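Acyl-CoA dehydrogenase (Thermus thermophilus, PDB 2Z1Q) probably oxidises saturated acyl-CoA thioesters to their 2,3-dehydroacyl-CoA products, using FAD as cofactor. Local coordinates at residues L453-A464 against V478-L486; Q522-P530 against V540-L548. All coordinates share one frame; numbering follows the deposited sequence.

Interaction 1: L453-A464 against V478-L486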
ATOM      1  N   LEU B 453      10.159 -15.231 -21.265  1.00 30.54           N
ATOM      2  CA  LEU B 453       9.690 -15.219 -19.880  1.00 30.94           C
ATOM      3  C   LEU B 453       9.192 -16.615 -19.558  1.00 30.77           C
ATOM      4  O   LEU B 453       9.534 -17.170 -18.515  1.00 32.25           O
ATOM      5  CB  LEU B 453       8.550 -14.203 -19.690  1.00 30.58           C
ATOM      6  CG  LEU B 453       8.957 -12.733 -19.812  1.00 30.39           C
ATOM      7  CD1 LEU B 453       7.746 -11.829 -19.708  1.00 30.70           C
ATOM      8  CD2 LEU B 453       9.962 -12.408 -18.722  1.00 28.75           C
ATOM      9  N   LYS B 454       8.411 -17.193 -20.471  1.00 31.12           N
ATOM     10  CA  LYS B 454       7.887 -18.544 -20.280  1.00 31.92           C
ATOM     11  C   LYS B 454       9.051 -19.499 -20.086  1.00 31.93           C
ATOM     12  O   LYS B 454       9.013 -20.370 -19.222  1.00 31.93           O
ATOM     13  CB  LYS B 454       7.074 -18.989 -21.487  1.00 31.69           C
ATOM     14  CG  LYS B 454       6.018 -17.991 -21.891  1.00 34.14           C
ATOM     15  CD  LYS B 454       5.222 -18.488 -23.075  1.00 34.14           C
ATOM     16  CE  LYS B 454       4.198 -17.456 -23.488  1.00 35.12           C
ATOM     17  NZ  LYS B 454       3.389 -17.952 -24.634  1.00 35.05           N
ATOM     18  N   LYS B 455      10.082 -19.331 -20.905  1.00 32.76           N
ATOM     19  CA  LYS B 455      11.263 -20.179 -20.791  1.00 33.78           C
ATOM     20  C   LYS B 455      11.948 -19.927 -19.448  1.00 31.96           C
ATOM     21  O   LYS B 455      12.395 -20.868 -18.790  1.00 31.89           O
ATOM     22  CB  LYS B 455      12.257 -19.889 -21.928  1.00 35.64           C
ATOM     23  CG  LYS B 455      11.761 -20.268 -23.315  1.00 38.86           C
ATOM     24  CD  LYS B 455      12.835 -20.034 -24.372  1.00 42.53           C
ATOM     25  CE  LYS B 455      12.383 -20.548 -25.737  1.00 44.67           C
ATOM     26  NZ  LYS B 455      11.217 -19.795 -26.275  1.00 47.17           N
ATOM     27  N   LEU B 456      12.027 -18.660 -19.043  1.00 30.07           N
ATOM     28  CA  LEU B 456      12.676 -18.306 -17.780  1.00 31.01           C
ATOM     29  C   LEU B 456      12.043 -19.075 -16.629  1.00 30.77           C
ATOM     30  O   LEU B 456      12.743 -19.678 -15.810  1.00 30.26           O
ATOM     31  CB  LEU B 456      12.568 -16.795 -17.514  1.00 31.41           C
ATOM     32  CG  LEU B 456      13.231 -16.270 -16.227  1.00 32.23           C
ATOM     33  CD1 LEU B 456      14.739 -16.482 -16.289  1.00 31.56           C
ATOM     34  CD2 LEU B 456      12.918 -14.789 -16.056  1.00 30.39           C
ATOM     35  N   ALA B 457      10.714 -19.052 -16.581  1.00 31.36           N
ATOM     36  CA  ALA B 457       9.954 -19.752 -15.549  1.00 32.35           C
ATOM     37  C   ALA B 457      10.319 -21.225 -15.566  1.00 33.89           C
ATOM     38  O   ALA B 457      10.650 -21.807 -14.534  1.00 34.97           O
ATOM     39  CB  ALA B 457       8.459 -19.586 -15.797  1.00 32.41           C
ATOM     40  N   LEU B 458      10.260 -21.827 -16.749  1.00 35.08           N
ATOM     41  CA  LEU B 458      10.590 -23.243 -16.893  1.00 36.47           C
ATOM     42  C   LEU B 458      12.000 -23.550 -16.414  1.00 36.07           C
ATOM     43  O   LEU B 458      12.241 -24.570 -15.772  1.00 37.33           O
ATOM     44  CB  LEU B 458      10.439 -23.674 -18.355  1.00 37.48           C
ATOM     45  CG  LEU B 458       8.999 -23.860 -18.839  1.00 39.55           C
ATOM     46  CD1 LEU B 458       8.922 -23.837 -20.363  1.00 40.12           C
ATOM     47  CD2 LEU B 458       8.478 -25.170 -18.280  1.00 41.01           C
ATOM     48  N   MET B 459      12.938 -22.665 -16.717  1.00 36.06           N
ATOM     49  CA  MET B 459      14.317 -22.890 -16.318  1.00 34.91           C
ATOM     50  C   MET B 459      14.453 -22.932 -14.802  1.00 33.72           C
ATOM     51  O   MET B 459      15.059 -23.849 -14.246  1.00 34.24           O
ATOM     52  CB  MET B 459      15.220 -21.792 -16.879  1.00 34.20           C
ATOM     53  CG  MET B 459      16.690 -22.136 -16.824  1.00 35.23           C
ATOM     54  SD  MET B 459      17.706 -20.660 -16.617  1.00 40.48           S
ATOM     55  CE  MET B 459      17.577 -19.899 -18.230  1.00 39.91           C
ATOM     56  N   VAL B 460      13.890 -21.933 -14.133  1.00 32.84           N
ATOM     57  CA  VAL B 460      13.976 -21.876 -12.686  1.00 31.73           C
ATOM     58  C   VAL B 460      13.201 -23.011 -12.039  1.00 31.66           C
ATOM     59  O   VAL B 460      13.689 -23.663 -11.117  1.00 30.11           O
ATOM     60  CB  VAL B 460      13.433 -20.555 -12.160  1.00 31.84           C
ATOM     61  CG1 VAL B 460      13.483 -20.548 -10.641  1.00 30.61           C
ATOM     62  CG2 VAL B 460      14.238 -19.412 -12.737  1.00 30.20           C
ATOM     63  N   ALA B 461      11.989 -23.240 -12.534  1.00 31.25           N
ATOM     64  CA  ALA B 461      11.134 -24.292 -12.007  1.00 33.16           C
ATOM     65  C   ALA B 461      11.835 -25.647 -12.113  1.00 34.37           C
ATOM     66  O   ALA B 461      11.797 -26.456 -11.173  1.00 34.39           O
ATOM     67  CB  ALA B 461       9.820 -24.313 -12.772  1.00 34.21           C
ATOM     68  N   GLY B 462      12.476 -25.886 -13.257  1.00 34.32           N
ATOM     69  CA  GLY B 462      13.174 -27.142 -13.464  1.00 34.47           C
ATOM     70  C   GLY B 462      14.319 -27.328 -12.488  1.00 34.32           C
ATOM     71  O   GLY B 462      14.431 -28.374 -11.849  1.00 35.03           O
ATOM     72  N   LEU B 463      15.164 -26.306 -12.365  1.00 34.76           N
ATOM     73  CA  LEU B 463      16.312 -26.350 -11.464  1.00 33.71           C
ATOM     74  C   LEU B 463      15.857 -26.595 -10.034  1.00 35.02           C
ATOM     75  O   LEU B 463      16.546 -27.262  -9.256  1.00 35.45           O
ATOM     76  CB  LEU B 463      17.107 -25.044 -11.558  1.00 31.35           C
ATOM     77  CG  LEU B 463      17.849 -24.815 -12.884  1.00 32.72           C
ATOM     78  CD1 LEU B 463      18.400 -23.405 -12.954  1.00 29.64           C
ATOM     79  CD2 LEU B 463      18.979 -25.825 -13.011  1.00 33.02           C
ATOM     80  N   ALA B 464      14.690 -26.062  -9.686  1.00 35.87           N
ATOM     81  CA  ALA B 464      14.158 -26.240  -8.346  1.00 35.53           C
ATOM     82  C   ALA B 464      13.806 -27.711  -8.136  1.00 36.93           C
ATOM     83  O   ALA B 464      14.096 -28.284  -7.088  1.00 35.92           O
ATOM     84  CB  ALA B 464      12.931 -25.371  -8.154  1.00 34.97           C
ATOM     85  N   VAL B 478      11.326 -19.603  -3.738  1.00 24.76           N
ATOM     86  CA  VAL B 478      11.573 -20.030  -5.109  1.00 24.87           C
ATOM     87  C   VAL B 478      10.256 -20.144  -5.888  1.00 25.71           C
ATOM     88  O   VAL B 478      10.160 -19.674  -7.019  1.00 29.23           O
ATOM     89  CB  VAL B 478      12.266 -21.398  -5.143  1.00 25.84           C
ATOM     90  CG1 VAL B 478      12.467 -21.832  -6.589  1.00 27.13           C
ATOM     91  CG2 VAL B 478      13.596 -21.333  -4.391  1.00 24.52           C
ATOM     92  N   LEU B 479       9.236 -20.766  -5.307  1.00 25.17           N
ATOM     93  CA  LEU B 479       7.976 -20.905  -6.022  1.00 24.03           C
ATOM     94  C   LEU B 479       7.335 -19.563  -6.337  1.00 23.92           C
ATOM     95  O   LEU B 479       6.745 -19.386  -7.404  1.00 22.66           O
ATOM     96  CB  LEU B 479       6.992 -21.770  -5.225  1.00 25.13           C
ATOM     97  CG  LEU B 479       7.419 -23.227  -5.029  1.00 24.96           C
ATOM     98  CD1 LEU B 479       6.254 -24.025  -4.509  1.00 24.59           C
ATOM     99  CD2 LEU B 479       7.893 -23.814  -6.344  1.00 24.47           C
ATOM    100  N   GLY B 480       7.464 -18.626  -5.401  1.00 23.84           N
ATOM    101  CA  GLY B 480       6.898 -17.302  -5.575  1.00 24.53           C
ATOM    102  C   GLY B 480       7.516 -16.526  -6.724  1.00 25.75           C
ATOM    103  O   GLY B 480       6.802 -15.898  -7.514  1.00 25.49           O
ATOM    104  N   ALA B 481       8.844 -16.544  -6.798  1.00 24.45           N
ATOM    105  CA  ALA B 481       9.539 -15.854  -7.874  1.00 25.17           C
ATOM    106  C   ALA B 481       9.066 -16.501  -9.192  1.00 24.12           C
ATOM    107  O   ALA B 481       8.818 -15.816 -10.173  1.00 23.13           O
ATOM    108  CB  ALA B 481      11.067 -15.988  -7.702  1.00 23.99           C
ATOM    109  N   VAL B 482       8.923 -17.822  -9.197  1.00 25.21           N
ATOM    110  CA  VAL B 482       8.448 -18.509 -10.403  1.00 26.74           C
ATOM    111  C   VAL B 482       7.026 -18.058 -10.765  1.00 26.92           C
ATOM    112  O   VAL B 482       6.745 -17.781 -11.930  1.00 27.89           O
ATOM    113  CB  VAL B 482       8.487 -20.048 -10.218  1.00 26.99           C
ATOM    114  CG1 VAL B 482       7.742 -20.736 -11.352  1.00 29.96           C
ATOM    115  CG2 VAL B 482       9.927 -20.520 -10.203  1.00 29.36           C
ATOM    116  N   ALA B 483       6.140 -17.964  -9.773  1.00 25.52           N
ATOM    117  CA  ALA B 483       4.760 -17.532  -9.997  1.00 25.45           C
ATOM    118  C   ALA B 483       4.680 -16.106 -10.538  1.00 25.66           C
ATOM    119  O   ALA B 483       3.876 -15.816 -11.420  1.00 27.21           O
ATOM    120  CB  ALA B 483       3.943 -17.661  -8.692  1.00 23.41           C
ATOM    121  N   ASP B 484       5.524 -15.216 -10.024  1.00 26.93           N
ATOM    122  CA  ASP B 484       5.546 -13.833 -10.487  1.00 27.40           C
ATOM    123  C   ASP B 484       5.956 -13.738 -11.965  1.00 26.35           C
ATOM    124  O   ASP B 484       5.525 -12.838 -12.682  1.00 26.31           O
ATOM    125  CB  ASP B 484       6.468 -12.992  -9.603  1.00 26.44           C
ATOM    126  CG  ASP B 484       5.886 -12.769  -8.216  1.00 29.28           C
ATOM    127  OD1 ASP B 484       4.657 -12.553  -8.142  1.00 30.04           O
ATOM    128  OD2 ASP B 484       6.633 -12.810  -7.210  1.00 27.75           O
ATOM    129  N   ILE B 485       6.769 -14.679 -12.424  1.00 26.44           N
ATOM    130  CA  ILE B 485       7.178 -14.660 -13.823  1.00 26.42           C
ATOM    131  C   ILE B 485       6.000 -15.144 -14.673  1.00 25.65           C
ATOM    132  O   ILE B 485       5.669 -14.530 -15.691  1.00 25.37           O
ATOM    133  CB  ILE B 485       8.419 -15.542 -14.035  1.00 25.99           C
ATOM    134  CG1 ILE B 485       9.538 -15.031 -13.124  1.00 26.10           C
ATOM    135  CG2 ILE B 485       8.868 -15.490 -15.494  1.00 27.25           C
ATOM    136  CD1 ILE B 485      10.810 -15.817 -13.191  1.00 26.27           C
ATOM    137  N   LEU B 486       5.344 -16.213 -14.219  1.00 25.15           N
ATOM    138  CA  LEU B 486       4.187 -16.767 -14.923  1.00 26.55           C
ATOM    139  C   LEU B 486       3.072 -15.725 -15.006  1.00 27.40           C
ATOM    140  O   LEU B 486       2.401 -15.610 -16.038  1.00 29.35           O
ATOM    141  CB  LEU B 486       3.690 -18.037 -14.209  1.00 26.06           C
ATOM    142  CG  LEU B 486       4.659 -19.223 -14.252  1.00 27.34           C
ATOM    143  CD1 LEU B 486       4.175 -20.338 -13.331  1.00 25.64           C
ATOM    144  CD2 LEU B 486       4.784 -19.725 -15.683  1.00 26.53           C
TER
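Ile485 reaches across to Leu453, Leu456 and Ala457, and its two branches do separate work. CG1 lies anti to the carbonyl carbon (chi1 -58°), which leaves CG2 anti to the backbone N and 3.5 Å from the carbonyl oxygen Leu453 O. The same methyl also meets Ala457 CB at 4.1 Å. CD1, at the end of the other branch, sits 3.7 Å from Leu456 CD2. The side chains of Leu456 and Ile485 cross at about a right angle.

Val482 fills the next turn. It lies alongside Val460, the two side chains running past each other in opposite directions, with Val460 CG1 and Val482 CG2 3.6 Å apart. The other methyl of Val482, CG1, faces Ala461 CB and the carbonyl of Ala457.

Ala457 marks the tight point of the pair. Its CA is 5.5 Å from that of Val482, and its CB touches Leu486 CD2 at 3.7 Å. The small side chain lets the backbones come close. Further along, Val478 CG1 packs on Ala464 CB.

The contact is apolar and buried. It joins two antiparallel helices, whose local axes approach to 9.0 Å at 164°. They belong to helices 445-468 and 476-502 of a helical C-terminal region. Helix 410-413 packs on Ala457 and Ala461 through Leu412. Helix 505-528 adds Ala521 against Leu453 and Leu456, and helix 535-547 places Ala545 on Leu456.

Interaction 2: Q522-P530 against V540-L548; sequences QAGALSVLP and VVYSAARRL
Tyr542 meets Leu529 with the edge of its ring. Leu529 CB lies near the ring plane, 3.6 Å from Tyr542 CE1. The first torsion of Tyr542 (chi1 -58°) sets CG anti to its carbonyl carbon, and the ring extends from there to the end of the opposite segment. Its hydroxyl ends against Pro530, with Tyr542 OH 3.3 Å from Pro530 CG. The proline ring approaches obliquely, and so does Leu526, whose CD2 is 4.2 Å from Tyr542 CD1. A serine at Tyr542 would probably leave Leu529 CB and the Pro530 ring without their aromatic partner and open a gap between the segments.

Leu529 also turns its branched end to the other helix. CG meets Val541 CG1 at 3.8 Å, and CD2 packs on Ala545 CB at 3.9 Å. Leu526 CD2 reaches the same alanine methyl from the preceding turn. The small Ala545 thus receives both leucines. The chain of Arg546, extended from CG to NE, passes Leu526, whose CD1 comes to 4.3 Å from Arg546 NE and meets the guanidinium obliquely.

At the far end, the extended chain of Gln522 carries OE1 over the backbone of Arg546, 3.7 Å from its CA. The hydroxyl of Thr549 lies within hydrogen-bonding reach of this oxygen and of the carbonyls of Ala545 and Arg546; its single proton has to serve all three.

The pair is a helical hairpin within the C-terminal helical region. The local axes of 522-528 and 540-547 run antiparallel at 166°. Helix 445-468 meets Leu548 through Asn452. From the second subunit, Gly554 packs on Pro530 and Pro553 on Tyr542, so the dimer interface reaches this contact.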
ATOM      1  N   GLN B 522      14.033 -10.554 -14.428  1.00 29.09           N
ATOM      2  CA  GLN B 522      15.464 -10.729 -14.213  1.00 29.58           C
ATOM      3  C   GLN B 522      15.789 -10.682 -12.724  1.00 28.78           C
ATOM      4  O   GLN B 522      16.422 -11.596 -12.201  1.00 28.43           O
ATOM      5  CB  GLN B 522      16.273  -9.662 -14.963  1.00 27.89           C
ATOM      6  CG  GLN B 522      17.784  -9.903 -14.916  1.00 30.97           C
ATOM      7  CD  GLN B 522      18.565  -9.099 -15.939  1.00 32.86           C
ATOM      8  OE1 GLN B 522      18.417  -9.297 -17.149  1.00 35.90           O
ATOM      9  NE2 GLN B 522      19.402  -8.185 -15.458  1.00 33.93           N
ATOM     10  N   ALA B 523      15.337  -9.623 -12.051  1.00 28.02           N
ATOM     11  CA  ALA B 523      15.577  -9.466 -10.619  1.00 27.16           C
ATOM     12  C   ALA B 523      15.045 -10.663  -9.827  1.00 26.17           C
ATOM     13  O   ALA B 523      15.757 -11.227  -9.010  1.00 27.19           O
ATOM     14  CB  ALA B 523      14.943  -8.155 -10.115  1.00 26.48           C
ATOM     15  N   GLY B 524      13.803 -11.063 -10.079  1.00 25.59           N
ATOM     16  CA  GLY B 524      13.249 -12.200  -9.357  1.00 26.63           C
ATOM     17  C   GLY B 524      13.983 -13.514  -9.585  1.00 27.20           C
ATOM     18  O   GLY B 524      14.296 -14.235  -8.623  1.00 25.85           O
ATOM     19  N   ALA B 525      14.250 -13.846 -10.849  1.00 25.64           N
ATOM     20  CA  ALA B 525      14.952 -15.093 -11.159  1.00 26.32           C
ATOM     21  C   ALA B 525      16.322 -15.072 -10.487  1.00 26.46           C
ATOM     22  O   ALA B 525      16.741 -16.044  -9.856  1.00 26.30           O
ATOM     23  CB  ALA B 525      15.103 -15.266 -12.691  1.00 25.39           C
ATOM     24  N   LEU B 526      17.017 -13.949 -10.603  1.00 27.34           N
ATOM     25  CA  LEU B 526      18.337 -13.838 -10.005  1.00 29.23           C
ATOM     26  C   LEU B 526      18.336 -13.762  -8.485  1.00 30.58           C
ATOM     27  O   LEU B 526      19.383 -13.932  -7.858  1.00 30.98           O
ATOM     28  CB  LEU B 526      19.073 -12.624 -10.574  1.00 30.01           C
ATOM     29  CG  LEU B 526      19.361 -12.702 -12.072  1.00 32.48           C
ATOM     30  CD1 LEU B 526      19.877 -11.355 -12.570  1.00 31.33           C
ATOM     31  CD2 LEU B 526      20.366 -13.816 -12.335  1.00 31.51           C
ATOM     32  N   SER B 527      17.176 -13.510  -7.887  1.00 29.92           N
ATOM     33  CA  SER B 527      17.103 -13.414  -6.437  1.00 30.41           C
ATOM     34  C   SER B 527      16.847 -14.775  -5.799  1.00 29.44           C
ATOM     35  O   SER B 527      16.971 -14.927  -4.583  1.00 28.21           O
ATOM     36  CB  SER B 527      16.006 -12.425  -6.014  1.00 31.16           C
ATOM     37  OG  SER B 527      14.713 -12.932  -6.297  1.00 32.49           O
ATOM     38  N   VAL B 528      16.494 -15.763  -6.620  1.00 29.55           N
ATOM     39  CA  VAL B 528      16.243 -17.110  -6.108  1.00 30.47           C
ATOM     40  C   VAL B 528      17.106 -18.178  -6.760  1.00 31.88           C
ATOM     41  O   VAL B 528      17.035 -19.349  -6.390  1.00 33.09           O
ATOM     42  CB  VAL B 528      14.748 -17.521  -6.260  1.00 29.74           C
ATOM     43  CG1 VAL B 528      13.867 -16.576  -5.461  1.00 28.35           C
ATOM     44  CG2 VAL B 528      14.345 -17.536  -7.730  1.00 27.31           C
ATOM     45  N   LEU B 529      17.930 -17.786  -7.722  1.00 32.72           N
ATOM     46  CA  LEU B 529      18.789 -18.737  -8.414  1.00 34.22           C
ATOM     47  C   LEU B 529      19.985 -19.209  -7.574  1.00 33.62           C
ATOM     48  O   LEU B 529      20.309 -20.398  -7.560  1.00 33.33           O
ATOM     49  CB  LEU B 529      19.249 -18.132  -9.741  1.00 35.03           C
ATOM     50  CG  LEU B 529      18.776 -18.838 -11.019  1.00 37.12           C
ATOM     51  CD1 LEU B 529      17.575 -19.747 -10.771  1.00 39.64           C
ATOM     52  CD2 LEU B 529      18.440 -17.777 -12.037  1.00 37.36           C
ATOM     53  N   PRO B 530      20.649 -18.286  -6.864  1.00 32.35           N
ATOM     54  CA  PRO B 530      21.796 -18.657  -6.028  1.00 32.23           C
ATOM     55  C   PRO B 530      21.390 -19.748  -5.032  1.00 33.74           C
ATOM     56  O   PRO B 530      22.249 -20.420  -4.440  1.00 33.93           O
ATOM     57  CB  PRO B 530      22.150 -17.343  -5.328  1.00 32.79           C
ATOM     58  CG  PRO B 530      21.737 -16.300  -6.331  1.00 30.61           C
ATOM     59  CD  PRO B 530      20.418 -16.828  -6.836  1.00 32.31           C
ATOM     60  N   VAL B 540      26.745 -19.889 -15.276  1.00 36.37           N
ATOM     61  CA  VAL B 540      26.172 -20.211 -16.586  1.00 36.81           C
ATOM     62  C   VAL B 540      24.670 -19.946 -16.546  1.00 36.46           C
ATOM     63  O   VAL B 540      24.109 -19.314 -17.446  1.00 37.84           O
ATOM     64  CB  VAL B 540      26.385 -21.706 -16.966  1.00 37.05           C
ATOM     65  CG1 VAL B 540      26.001 -21.925 -18.424  1.00 35.69           C
ATOM     66  CG2 VAL B 540      27.831 -22.121 -16.731  1.00 36.73           C
ATOM     67  N   VAL B 541      24.024 -20.439 -15.494  1.00 36.38           N
ATOM     68  CA  VAL B 541      22.589 -20.248 -15.304  1.00 34.52           C
ATOM     69  C   VAL B 541      22.256 -18.759 -15.231  1.00 34.54           C
ATOM     70  O   VAL B 541      21.272 -18.310 -15.824  1.00 35.26           O
ATOM     71  CB  VAL B 541      22.108 -20.933 -14.003  1.00 34.30           C
ATOM     72  CG1 VAL B 541      20.613 -20.696 -13.798  1.00 32.14           C
ATOM     73  CG2 VAL B 541      22.422 -22.428 -14.058  1.00 31.14           C
ATOM     74  N   TYR B 542      23.073 -17.989 -14.514  1.00 32.66           N
ATOM     75  CA  TYR B 542      22.819 -16.557 -14.387  1.00 32.97           C
ATOM     76  C   TYR B 542      22.841 -15.862 -15.749  1.00 32.96           C
ATOM     77  O   TYR B 542      22.015 -14.985 -16.021  1.00 34.16           O
ATOM     78  CB  TYR B 542      23.842 -15.889 -13.447  1.00 33.04           C
ATOM     79  CG  TYR B 542      23.887 -16.450 -12.035  1.00 32.72           C
ATOM     80  CD1 TYR B 542      22.784 -17.096 -11.464  1.00 31.60           C
ATOM     81  CD2 TYR B 542      25.036 -16.307 -11.256  1.00 32.95           C
ATOM     82  CE1 TYR B 542      22.830 -17.584 -10.142  1.00 30.13           C
ATOM     83  CE2 TYR B 542      25.093 -16.787  -9.946  1.00 30.44           C
ATOM     84  CZ  TYR B 542      23.994 -17.420  -9.395  1.00 31.94           C
ATOM     85  OH  TYR B 542      24.089 -17.878  -8.101  1.00 31.66           O
ATOM     86  N   SER B 543      23.777 -16.245 -16.610  1.00 30.92           N
ATOM     87  CA  SER B 543      23.850 -15.638 -17.930  1.00 30.55           C
ATOM     88  C   SER B 543      22.622 -16.042 -18.746  1.00 30.55           C
ATOM     89  O   SER B 543      22.112 -15.254 -19.538  1.00 30.43           O
ATOM     90  CB  SER B 543      25.124 -16.076 -18.655  1.00 29.89           C
ATOM     91  OG  SER B 543      26.272 -15.582 -17.987  1.00 28.30           O
ATOM     92  N   ALA B 544      22.131 -17.259 -18.550  1.00 29.62           N
ATOM     93  CA  ALA B 544      20.961 -17.683 -19.305  1.00 31.69           C
ATOM     94  C   ALA B 544      19.728 -16.907 -18.860  1.00 33.13           C
ATOM     95  O   ALA B 544      18.889 -16.539 -19.684  1.00 32.68           O
ATOM     96  CB  ALA B 544      20.730 -19.166 -19.137  1.00 32.80           C
ATOM     97  N   ALA B 545      19.625 -16.657 -17.558  1.00 32.99           N
ATOM     98  CA  ALA B 545      18.493 -15.916 -17.023  1.00 34.59           C
ATOM     99  C   ALA B 545      18.493 -14.494 -17.579  1.00 34.68           C
ATOM    100  O   ALA B 545      17.435 -13.921 -17.847  1.00 34.33           O
ATOM    101  CB  ALA B 545      18.558 -15.894 -15.492  1.00 32.63           C
ATOM    102  N   ARG B 546      19.679 -13.926 -17.771  1.00 36.25           N
ATOM    103  CA  ARG B 546      19.781 -12.565 -18.289  1.00 37.14           C
ATOM    104  C   ARG B 546      19.406 -12.463 -19.757  1.00 37.71           C
ATOM    105  O   ARG B 546      18.708 -11.534 -20.162  1.00 37.36           O
ATOM    106  CB  ARG B 546      21.195 -12.013 -18.100  1.00 38.18           C
ATOM    107  CG  ARG B 546      21.639 -11.934 -16.650  1.00 41.21           C
ATOM    108  CD  ARG B 546      22.898 -11.088 -16.497  1.00 42.46           C
ATOM    109  NE  ARG B 546      23.385 -11.083 -15.118  1.00 42.66           N
ATOM    110  CZ  ARG B 546      24.050 -12.086 -14.556  1.00 43.87           C
ATOM    111  NH1 ARG B 546      24.447 -11.992 -13.292  1.00 43.30           N
ATOM    112  NH2 ARG B 546      24.336 -13.177 -15.261  1.00 45.03           N
ATOM    113  N   ARG B 547      19.871 -13.404 -20.567  1.00 38.38           N
ATOM    114  CA  ARG B 547      19.556 -13.362 -21.987  1.00 40.18           C
ATOM    115  C   ARG B 547      18.070 -13.563 -22.215  1.00 38.50           C
ATOM    116  O   ARG B 547      17.487 -12.965 -23.116  1.00 38.00           O
ATOM    117  CB  ARG B 547      20.353 -14.421 -22.762  1.00 42.81           C
ATOM    118  CG  ARG B 547      20.397 -15.797 -22.112  1.00 47.58           C
ATOM    119  CD  ARG B 547      21.101 -16.814 -23.015  1.00 51.72           C
ATOM    120  NE  ARG B 547      20.315 -17.098 -24.216  1.00 52.35           N
ATOM    121  CZ  ARG B 547      19.174 -17.778 -24.212  1.00 53.57           C
ATOM    122  NH1 ARG B 547      18.694 -18.258 -23.072  1.00 55.17           N
ATOM    123  NH2 ARG B 547      18.502 -17.968 -25.341  1.00 52.84           N
ATOM    124  N   LEU B 548      17.458 -14.396 -21.387  1.00 37.95           N
ATOM    125  CA  LEU B 548      16.036 -14.658 -21.518  1.00 39.41           C
ATOM    126  C   LEU B 548      15.206 -13.449 -21.111  1.00 40.86           C
ATOM    127  O   LEU B 548      13.992 -13.432 -21.306  1.00 41.17           O
ATOM    128  CB  LEU B 548      15.637 -15.889 -20.692  1.00 38.89           C
ATOM    129  CG  LEU B 548      15.999 -17.268 -21.259  1.00 39.06           C
ATOM    130  CD1 LEU B 548      15.555 -18.332 -20.285  1.00 38.42           C
ATOM    131  CD2 LEU B 548      15.327 -17.493 -22.610  1.00 40.04           C
TER

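In the fold
Interactions 1 and 2 are successive antiparallel helix pairs in the C-terminal helical region. Interaction 1 precedes interaction 2 in the chain, and helices 476-502 and 505-528 are consecutive. The centres of the two interactions are about 10 Å apart, and their side chains touch. Met459 CE lies 3.4 Å from Ala544 CB, Leu463 CD1 is 3.6 Å from Val541 CG1, and Ala481 CB is 3.6 Å from Val528 CG2. The four segments therefore pack as one body. The side chain of Val478 in interaction 1 is about 13 Å from a bound FAD and about 7 Å from that of FAD-binding Gln476. Interaction 2 is remote from the FAD-binding residues and lies beside the second subunit.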